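Local coordinates for protein FAD-dependent oxidoreductase (Actinomadura kijaniata, PDB 3M9V) that is a flavin-dependent oxidoreductase of the acyl-CoA dehydrogenase family that takes part in D-kijanose biosynthesis and binds dTDP, probably to act on a dTDP-linked sugar, at residues Ser166-Leu171 with Thr224-Phe229; Ala151-Arg156 with Phe181-Arg186; Asp138-Ser143 with Val172-Val177. All coordinates share one frame; numbering follows the deposited sequence. Where two conformers were deposited one is given.

Contact 1: Ser166-Leu171 with Thr224-Phe229; sequences SGRKTL and TVDIVF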
loop_
_atom_site.group_PDB
_atom_site.type_symbol
_atom_site.label_atom_id
_atom_site.label_comp_id
_atom_site.label_asym_id
_atom_site.label_seq_id
_atom_site.Cartn_x
_atom_site.Cartn_y
_atom_site.Cartn_z
ATOM N N SER A 166 1.857 -9.076 45.869
ATOM C CA SER A 166 1.265 -10.228 45.194
ATOM C C SER A 166 0.769 -9.898 43.790
ATOM O O SER A 166 0.249 -8.809 43.535
ATOM C CB SER A 166 0.099 -10.794 46.010
ATOM O OG SER A 166 0.562 -11.449 47.178
ATOM N N GLY A 167 0.877 -10.863 42.893
ATOM C CA GLY A 167 0.373 -10.647 41.543
ATOM C C GLY A 167 1.188 -11.493 40.582
ATOM O O GLY A 167 1.767 -12.521 40.941
ATOM N N ARG A 168 1.185 -11.047 39.332
ATOM C CA ARG A 168 1.870 -11.772 38.277
ATOM C C ARG A 168 2.035 -10.816 37.108
ATOM O O ARG A 168 1.092 -10.105 36.753
ATOM C CB ARG A 168 1.152 -13.066 37.914
ATOM C CG ARG A 168 0.928 -13.214 36.441
ATOM C CD ARG A 168 1.579 -14.444 35.868
ATOM N NE ARG A 168 0.809 -15.665 36.052
ATOM C CZ ARG A 168 0.867 -16.731 35.254
ATOM N NH1 ARG A 168 1.600 -16.752 34.154
ATOM N NH2 ARG A 168 0.157 -17.806 35.541
ATOM N N LYS A 169 3.244 -10.750 36.555
ATOM C CA LYS A 169 3.438 -9.874 35.396
ATOM C C LYS A 169 3.796 -10.762 34.207
ATOM O O LYS A 169 4.332 -11.861 34.349
ATOM C CB LYS A 169 4.561 -8.859 35.629
ATOM C CG LYS A 169 4.258 -7.825 36.700
ATOM C CD LYS A 169 3.198 -6.819 36.231
ATOM C CE LYS A 169 3.108 -5.602 37.148
ATOM N NZ LYS A 169 1.885 -4.806 36.791
ATOM N N THR A 170 3.487 -10.276 33.015
ATOM C CA THR A 170 3.651 -11.098 31.836
ATOM C C THR A 170 4.646 -10.444 30.886
ATOM O O THR A 170 4.919 -9.251 31.009
ATOM C CB THR A 170 2.284 -11.341 31.183
ATOM O OG1 THR A 170 2.461 -12.352 30.185
ATOM C CG2 THR A 170 1.693 -10.059 30.636
ATOM N N LEU A 171 5.218 -11.222 29.971
ATOM C CA LEU A 171 6.053 -10.677 28.908
ATOM C C LEU A 171 7.268 -9.969 29.482
ATOM O O LEU A 171 7.601 -8.852 29.075
ATOM C CB LEU A 171 5.269 -9.799 27.920
ATOM C CG LEU A 171 4.108 -10.477 27.182
ATOM C CD1 LEU A 171 3.426 -9.514 26.187
ATOM C CD2 LEU A 171 4.471 -11.778 26.463
ATOM N N THR A 224 10.990 -14.084 27.344
ATOM C CA THR A 224 9.941 -13.114 27.583
ATOM C C THR A 224 8.844 -13.792 28.415
ATOM O O THR A 224 7.710 -13.989 27.979
ATOM C CB THR A 224 9.521 -12.423 26.260
ATOM O OG1 THR A 224 10.647 -11.657 25.805
ATOM C CG2 THR A 224 8.338 -11.441 26.460
ATOM N N VAL A 225 9.203 -14.172 29.640
ATOM C CA VAL A 225 8.376 -15.098 30.399
ATOM C C VAL A 225 7.537 -14.348 31.414
ATOM O O VAL A 225 7.666 -13.139 31.547
ATOM C CB VAL A 225 9.240 -16.111 31.150
ATOM C CG1 VAL A 225 10.063 -16.966 30.165
ATOM C CG2 VAL A 225 10.107 -15.415 32.214
ATOM N N ASP A 226 6.687 -15.077 32.124
ATOM C CA ASP A 226 5.896 -14.540 33.226
ATOM C C ASP A 226 6.599 -14.619 34.581
ATOM O O ASP A 226 7.418 -15.516 34.778
ATOM C CB ASP A 226 4.621 -15.359 33.317
ATOM C CG ASP A 226 3.579 -14.890 32.324
ATOM O OD1 ASP A 226 3.924 -14.405 31.221
ATOM O OD2 ASP A 226 2.393 -14.959 32.693
ATOM N N ILE A 227 6.317 -13.690 35.500
ATOM C CA ILE A 227 6.927 -13.808 36.834
ATOM C C ILE A 227 5.816 -13.659 37.884
ATOM O O ILE A 227 4.864 -12.911 37.665
ATOM C CB ILE A 227 8.051 -12.799 37.079
ATOM C CG1 ILE A 227 7.497 -11.367 37.057
ATOM C CG2 ILE A 227 9.247 -13.039 36.122
ATOM C CD1 ILE A 227 8.560 -10.317 37.114
ATOM N N VAL A 228 5.914 -14.392 38.991
ATOM C CA VAL A 228 4.821 -14.522 39.955
ATOM C C VAL A 228 5.254 -14.104 41.357
ATOM O O VAL A 228 6.370 -14.426 41.778
ATOM C CB VAL A 228 4.326 -15.970 40.027
ATOM C CG1 VAL A 228 3.049 -16.070 40.860
ATOM C CG2 VAL A 228 4.058 -16.494 38.629
ATOM N N PHE A 229 4.387 -13.377 42.057
ATOM C CA PHE A 229 4.706 -12.822 43.365
ATOM C C PHE A 229 3.633 -13.386 44.294
ATOM O O PHE A 229 2.450 -13.189 44.047
ATOM C CB PHE A 229 4.637 -11.292 43.415
ATOM C CG PHE A 229 5.189 -10.622 42.189
ATOM C CD1 PHE A 229 6.542 -10.665 41.903
ATOM C CD2 PHE A 229 4.346 -9.934 41.329
ATOM C CE1 PHE A 229 7.065 -10.063 40.748
ATOM C CE2 PHE A 229 4.853 -9.343 40.180
ATOM C CZ PHE A 229 6.214 -9.393 39.886
HETATM O O HOH W 1 5.313 -13.917 28.914
#
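Phe229 and Gly167 form a hydrogen-bonded antiparallel pair, N to O in both directions, and Lys169 with Ile227 repeats the pattern; Lys169 N reaches Ile227 O at 2.9 Å. On the face carrying Phe229, Ile227 and Lys169 the packing is close. The ring lies obliquely against the Gly167 backbone, with Phe229 CD2 3.6 Å from Gly167 C, and meets Lys169 CG at its edge, 3.8 Å from CE2. Glycine suits this position because at its backbone angles a CB would jam against the carbonyl oxygen of Ser166. Ile183 of strand 180-187 packs on Phe229 and Ile227. Lysine serves this buried face with its methylenes, while its NZ is carried away to a salt bridge with Asp147 and a bond to Ile145 O.

The other face, with Arg168 and Val228, is partly open to solvent and is held by charge. Asp226 OD2 pairs in a salt bridge with Arg168 NH1, the guanidinium and carboxylate planes standing 85° apart; the modelled length is very short and doubtful. His148 ND1 is a second partner of OD2. Thr170 OG1, anti to its backbone N (chi1 -169°), gives a hydrogen bond of 2.7 Å to Asp226 OD1 on the syn side, somewhat out of the carboxylate plane. Val228 CG2 lies over one face of the guanidinium, 4.2 Å from Arg168 NE. At the exposed Leu171 a water takes the place of a direct bond, accepting from Leu171 N and donating to Thr224 O and Asp226 OD1; backbone pairing resumes between Val172 and Val225. Thr224 CG2 still touches Leu171 CA at 3.4 Å, while Thr224 OG1 bonds to the FMN-binding Ser173. This is an antiparallel strand pair of the beta-sheet middle domain of acyl-CoA dehydrogenases.

Contact 2: Ala151-Arg156 with Phe181-Arg186; sequences AVTTLR and FVINAR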
loop_
_atom_site.group_PDB
_atom_site.type_symbol
_atom_site.label_atom_id
_atom_site.label_comp_id
_atom_site.label_asym_id
_atom_site.label_seq_id
_atom_site.Cartn_x
_atom_site.Cartn_y
_atom_site.Cartn_z
ATOM N N ALA A 151 -4.788 -11.416 37.384
ATOM C CA ALA A 151 -4.196 -10.796 38.571
ATOM C C ALA A 151 -4.033 -9.290 38.466
ATOM O O ALA A 151 -3.709 -8.778 37.401
ATOM C CB ALA A 151 -2.825 -11.395 38.868
ATOM N N VAL A 152 -4.220 -8.573 39.568
ATOM C CA VAL A 152 -3.811 -7.176 39.629
ATOM C C VAL A 152 -2.706 -6.981 40.673
ATOM O O VAL A 152 -2.929 -7.164 41.873
ATOM C CB VAL A 152 -5.004 -6.252 39.890
ATOM C CG1 VAL A 152 -5.922 -6.896 40.920
ATOM C CG2 VAL A 152 -4.547 -4.868 40.315
ATOM N N THR A 153 -1.507 -6.610 40.229
ATOM C CA THR A 153 -0.343 -6.738 41.094
ATOM C C THR A 153 -0.411 -5.622 42.130
ATOM O O THR A 153 -0.386 -4.443 41.779
ATOM C CB THR A 153 0.960 -6.652 40.281
ATOM O OG1 THR A 153 1.036 -7.791 39.419
ATOM C CG2 THR A 153 2.182 -6.631 41.203
ATOM N N THR A 154 -0.479 -5.988 43.408
ATOM C CA THR A 154 -0.767 -5.013 44.464
ATOM C C THR A 154 0.246 -5.115 45.601
ATOM O O THR A 154 0.743 -6.196 45.915
ATOM C CB THR A 154 -2.197 -5.222 45.025
ATOM O OG1 THR A 154 -2.319 -6.579 45.450
ATOM C CG2 THR A 154 -3.215 -5.146 43.918
ATOM N N LEU A 155 0.574 -3.977 46.194
ATOM C CA LEU A 155 1.463 -3.936 47.341
ATOM C C LEU A 155 0.607 -3.676 48.579
ATOM O O LEU A 155 -0.217 -2.762 48.599
ATOM C CB LEU A 155 2.459 -2.781 47.225
ATOM C CG LEU A 155 3.916 -2.846 46.769
ATOM C CD1 LEU A 155 4.538 -1.483 47.048
ATOM C CD2 LEU A 155 4.726 -3.950 47.444
ATOM N N ARG A 156 0.813 -4.475 49.615
ATOM C CA ARG A 156 -0.012 -4.435 50.821
ATOM C C ARG A 156 0.940 -4.171 51.990
ATOM O O ARG A 156 2.026 -4.750 52.069
ATOM C CB ARG A 156 -0.566 -5.850 50.997
ATOM C CG ARG A 156 -2.025 -5.976 51.349
ATOM C CD ARG A 156 -2.190 -7.308 52.056
ATOM N NE ARG A 156 -1.417 -8.356 51.397
ATOM C CZ ARG A 156 -1.155 -9.547 51.929
ATOM N NH1 ARG A 156 -0.461 -10.440 51.239
ATOM N NH2 ARG A 156 -1.581 -9.852 53.147
ATOM N N PHE A 181 14.130 -6.972 39.638
ATOM C CA PHE A 181 12.933 -6.823 38.806
ATOM C C PHE A 181 12.198 -5.583 39.292
ATOM O O PHE A 181 11.727 -5.538 40.447
ATOM C CB PHE A 181 12.042 -8.064 38.927
ATOM C CG PHE A 181 12.670 -9.306 38.379
ATOM C CD1 PHE A 181 12.346 -9.763 37.107
ATOM C CD2 PHE A 181 13.651 -9.973 39.098
ATOM C CE1 PHE A 181 12.952 -10.904 36.586
ATOM C CE2 PHE A 181 14.279 -11.099 38.589
ATOM C CZ PHE A 181 13.924 -11.562 37.333
ATOM N N VAL A 182 12.142 -4.559 38.442
ATOM C CA VAL A 182 11.358 -3.369 38.762
ATOM C C VAL A 182 9.915 -3.610 38.329
ATOM O O VAL A 182 9.677 -3.954 37.171
ATOM C CB VAL A 182 11.920 -2.134 38.042
ATOM C CG1 VAL A 182 11.123 -0.878 38.378
ATOM C CG2 VAL A 182 13.351 -1.920 38.434
ATOM N N ILE A 183 8.956 -3.471 39.242
ATOM C CA ILE A 183 7.616 -4.003 39.013
ATOM C C ILE A 183 6.663 -2.823 39.111
ATOM O O ILE A 183 6.765 -2.024 40.044
ATOM C CB ILE A 183 7.216 -5.031 40.098
ATOM C CG1 ILE A 183 8.228 -6.179 40.133
ATOM C CG2 ILE A 183 5.837 -5.649 39.855
ATOM C CD1 ILE A 183 8.337 -6.922 38.815
ATOM N N ASN A 184 5.754 -2.693 38.152
ATOM C CA ASN A 184 4.746 -1.653 38.273
ATOM C C ASN A 184 3.581 -2.185 39.100
ATOM O O ASN A 184 2.943 -3.170 38.726
ATOM C CB ASN A 184 4.239 -1.247 36.893
ATOM C CG ASN A 184 5.271 -0.444 36.123
ATOM O OD1 ASN A 184 6.419 -0.284 36.552
ATOM N ND2 ASN A 184 4.849 0.094 34.987
ATOM N N ALA A 185 3.281 -1.535 40.217
ATOM C CA ALA A 185 2.264 -2.108 41.091
ATOM C C ALA A 185 1.440 -0.938 41.610
ATOM O O ALA A 185 1.820 0.217 41.407
ATOM C CB ALA A 185 2.946 -2.886 42.226
ATOM N N ARG A 186 0.325 -1.219 42.277
ATOM C CA ARG A 186 -0.408 -0.182 43.015
ATOM C C ARG A 186 -0.545 -0.582 44.491
ATOM O O ARG A 186 -0.663 -1.773 44.798
ATOM C CB ARG A 186 -1.824 -0.050 42.445
ATOM C CG ARG A 186 -2.563 -1.369 42.566
ATOM C CD ARG A 186 -3.959 -1.275 41.992
ATOM N NE ARG A 186 -3.933 -0.753 40.627
ATOM C CZ ARG A 186 -5.009 -0.328 39.973
ATOM N NH1 ARG A 186 -4.881 0.138 38.737
ATOM N NH2 ARG A 186 -6.204 -0.360 40.554
#
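A short parallel strand pairing joins Thr154 to Arg186, at the place where strand 154-157 meets strand 180-187 in the mixed sheet. Two backbone bonds make it: Leu155 N donates to Arg186 O at 2.9 Å, and Arg186 N gives a weak bond of 3.3 Å to Thr153 O. The pairing is brief: the touching parts, 152-155 and 183-186, run 89° apart end to end, and the side chains before the bridge meet across the angle.

Thr153 lies on the buried side of the pairing. Its CG2, anti to the backbone N, meets Ala185 CB and Ile183 CG2, each at 4.0 Å, while chi1 of -66° sets OG1 beside the backbone N, where Asp147 and the N-H of Arg168 are its partners. Threonine thus offers a methyl to the apolar neighbours and a hydroxyl to the polar ones from one branched carbon. The small Ala185 lets the strands come close, its CB lying 3.7 Å from Thr153 O.

Both segments belong to the beta-sheet middle domain characteristic of acyl-CoA dehydrogenases, in which strand 163-172, which follows 154-157 in the chain, pairs antiparallel with it. Leu155 continues the hydrophobic side, resting on Ala197 and Pro199 of strand 196-202.

The solvent side is looser. There Val152 CG2 sits over one face of the Arg186 guanidinium and 4.0 Å from Arg186 CD, the two side chains crossing at about a right angle. Arg186 CG lies between its own backbone N and carbonyl carbon (chi1 60°), a position that brings it to 3.8 Å from Thr153 O; the long aliphatic stem covers the bridge while the charged end stays at the surface. Asn184 turns away from Thr153, and its ND2 makes a weak hydrogen bond to the bound thymidine-5'-diphosphate.

Contact 3: Asp138-Ser143 with Val172-Val177; sequences DAVVCS and VSMAPV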
loop_
_atom_site.group_PDB
_atom_site.type_symbol
_atom_site.label_atom_id
_atom_site.label_comp_id
_atom_site.label_asym_id
_atom_site.label_seq_id
_atom_site.Cartn_x
_atom_site.Cartn_y
_atom_site.Cartn_z
ATOM N N ASP A 138 26.960 -7.504 38.490
ATOM C CA ASP A 138 26.109 -8.177 39.462
ATOM C C ASP A 138 24.620 -7.913 39.348
ATOM O O ASP A 138 23.839 -8.644 39.950
ATOM C CB ASP A 138 26.510 -7.871 40.913
ATOM C CG ASP A 138 27.956 -8.237 41.206
ATOM O OD1 ASP A 138 28.465 -9.255 40.679
ATOM O OD2 ASP A 138 28.595 -7.472 41.951
ATOM N N ALA A 139 24.206 -6.882 38.619
ATOM C CA ALA A 139 22.788 -6.564 38.571
ATOM C C ALA A 139 22.265 -6.631 37.139
ATOM O O ALA A 139 22.767 -5.916 36.265
ATOM C CB ALA A 139 22.512 -5.204 39.189
ATOM N N VAL A 140 21.271 -7.482 36.899
ATOM C CA VAL A 140 20.632 -7.600 35.577
ATOM C C VAL A 140 19.162 -7.241 35.808
ATOM O O VAL A 140 18.451 -7.952 36.520
ATOM C CB VAL A 140 20.827 -9.008 34.956
ATOM C CG1 VAL A 140 20.028 -9.245 33.658
ATOM C CG2 VAL A 140 22.316 -9.269 34.727
ATOM N N VAL A 141 18.744 -6.100 35.264
ATOM C CA VAL A 141 17.506 -5.450 35.675
ATOM C C VAL A 141 16.363 -5.573 34.660
ATOM O O VAL A 141 16.417 -5.006 33.562
ATOM C CB VAL A 141 17.744 -3.956 36.050
ATOM C CG1 VAL A 141 16.506 -3.382 36.728
ATOM C CG2 VAL A 141 18.900 -3.802 37.028
ATOM N N CYS A 142 15.334 -6.331 35.028
ATOM C CA CYS A 142 14.171 -6.594 34.185
ATOM C C CYS A 142 13.027 -5.713 34.649
ATOM O O CYS A 142 13.064 -5.214 35.780
ATOM C CB CYS A 142 13.735 -8.049 34.335
ATOM S SG CYS A 142 14.992 -9.160 33.744
ATOM N N SER A 143 12.032 -5.526 33.786
ATOM C CA SER A 143 10.915 -4.616 34.076
ATOM C C SER A 143 9.650 -5.432 33.963
ATOM O O SER A 143 9.432 -6.061 32.936
ATOM C CB SER A 143 10.836 -3.465 33.067
ATOM O OG SER A 143 11.961 -2.608 33.210
ATOM N N VAL A 172 7.956 -10.622 30.414
ATOM C CA VAL A 172 9.089 -9.947 31.059
ATOM C C VAL A 172 10.375 -10.410 30.394
ATOM O O VAL A 172 10.935 -11.438 30.787
ATOM C CB VAL A 172 9.165 -10.299 32.559
ATOM C CG1 VAL A 172 10.311 -9.510 33.203
ATOM C CG2 VAL A 172 7.815 -9.947 33.245
ATOM N N SER A 173 10.858 -9.672 29.397
ATOM C CA SER A 173 12.045 -10.114 28.661
ATOM C C SER A 173 13.318 -10.140 29.519
ATOM O O SER A 173 13.453 -9.310 30.422
ATOM C CB SER A 173 12.289 -9.171 27.468
ATOM O OG SER A 173 11.159 -9.201 26.611
ATOM N N MET A 174 14.245 -11.042 29.205
ATOM C CA MET A 174 15.507 -11.146 29.939
ATOM C C MET A 174 15.341 -11.780 31.326
ATOM O O MET A 174 16.326 -11.970 32.051
ATOM C CB MET A 174 16.229 -9.787 30.055
ATOM C CG MET A 174 17.740 -9.951 30.330
ATOM S SD MET A 174 18.704 -8.439 30.215
ATOM C CE MET A 174 17.763 -7.304 31.232
ATOM N N ALA A 175 14.103 -12.084 31.711
ATOM C CA ALA A 175 13.853 -12.621 33.050
ATOM C C ALA A 175 14.740 -13.810 33.447
ATOM O O ALA A 175 15.133 -13.977 34.597
ATOM C CB ALA A 175 12.367 -12.930 33.271
ATOM N N PRO A 176 15.100 -14.663 32.482
ATOM C CA PRO A 176 15.883 -15.821 32.907
ATOM C C PRO A 176 17.216 -15.501 33.587
ATOM O O PRO A 176 17.680 -16.310 34.396
ATOM C CB PRO A 176 16.081 -16.583 31.595
ATOM C CG PRO A 176 14.761 -16.298 30.874
ATOM C CD PRO A 176 14.563 -14.822 31.117
ATOM N N VAL A 177 17.835 -14.362 33.293
ATOM C CA VAL A 177 19.106 -14.048 33.945
ATOM C C VAL A 177 18.903 -12.860 34.881
ATOM O O VAL A 177 19.866 -12.293 35.388
ATOM C CB VAL A 177 20.273 -13.808 32.927
ATOM C CG1 VAL A 177 20.547 -15.066 32.095
ATOM C CG2 VAL A 177 19.957 -12.685 31.937
HETATM O O HOH W 2 12.535 -6.882 31.155
#
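Met174 projects from the type II beta turn Val172-Ala175 onto Val140, at the start of strand 141-147. Its CG is anti to the backbone N (chi1 -159°); the extended chain lays SD 3.8 Å from Val140 CG1, and a bend at chi3 (50°) turns CE to Val141 O, at 3.5 Å. The single methyl CG1 of Val140 in turn enters a notch lined by Met174 and Val177: it is 3.8 Å from Val177 CG2, and Val140 CB rests 3.4 Å from Val177 O. An unbranched, flexible methionine suits this uneven surface, whose other walls include Phe51, Phe56 and Met65. Replacing Met174 by an alanine would probably open a gap beside Val140 and Val141, with the contacts of CG, SD and CE lost.

Farther along, Cys142 fills the hollow of the turn. Its SG is 3.5 Å from Met174 O, and its CB meets Val172 CG1 at 3.9 Å. The compact thiol lies close to the turn's peptide groups, and Val172 CG1 also reaches Ser143 O. No direct hydrogen bond links the segments; one water bridges them, accepting from Ser143 N and donating to Ser173 O. Here the turn after strand 163-172 settles beside the first strand of the acyl-CoA dehydrogenase beta domain and carries the FMN-binding Ser173.

From the N terminus, the chain leaves the helical domain through 138-143, passes 151-156 and 166-171, and only then returns to earlier partners. At 172-177 contact 3 closes the first loop, at 181-186 contact 2 closes the second, and at 224-229 contact 1 closes the longest. None nests inside another: each loop opens before the previous one has closed, and all three cross. Strand 163-172 is shared ground, with contact 1 along it and the turn of contact 3 at its end. Contact 2 brings strand 154-157 to strand 180-187. Cys142 O accepts from Val182 N, joining contacts 3 and 2, and Val225 packing on Ala175 joins contacts 1 and 3.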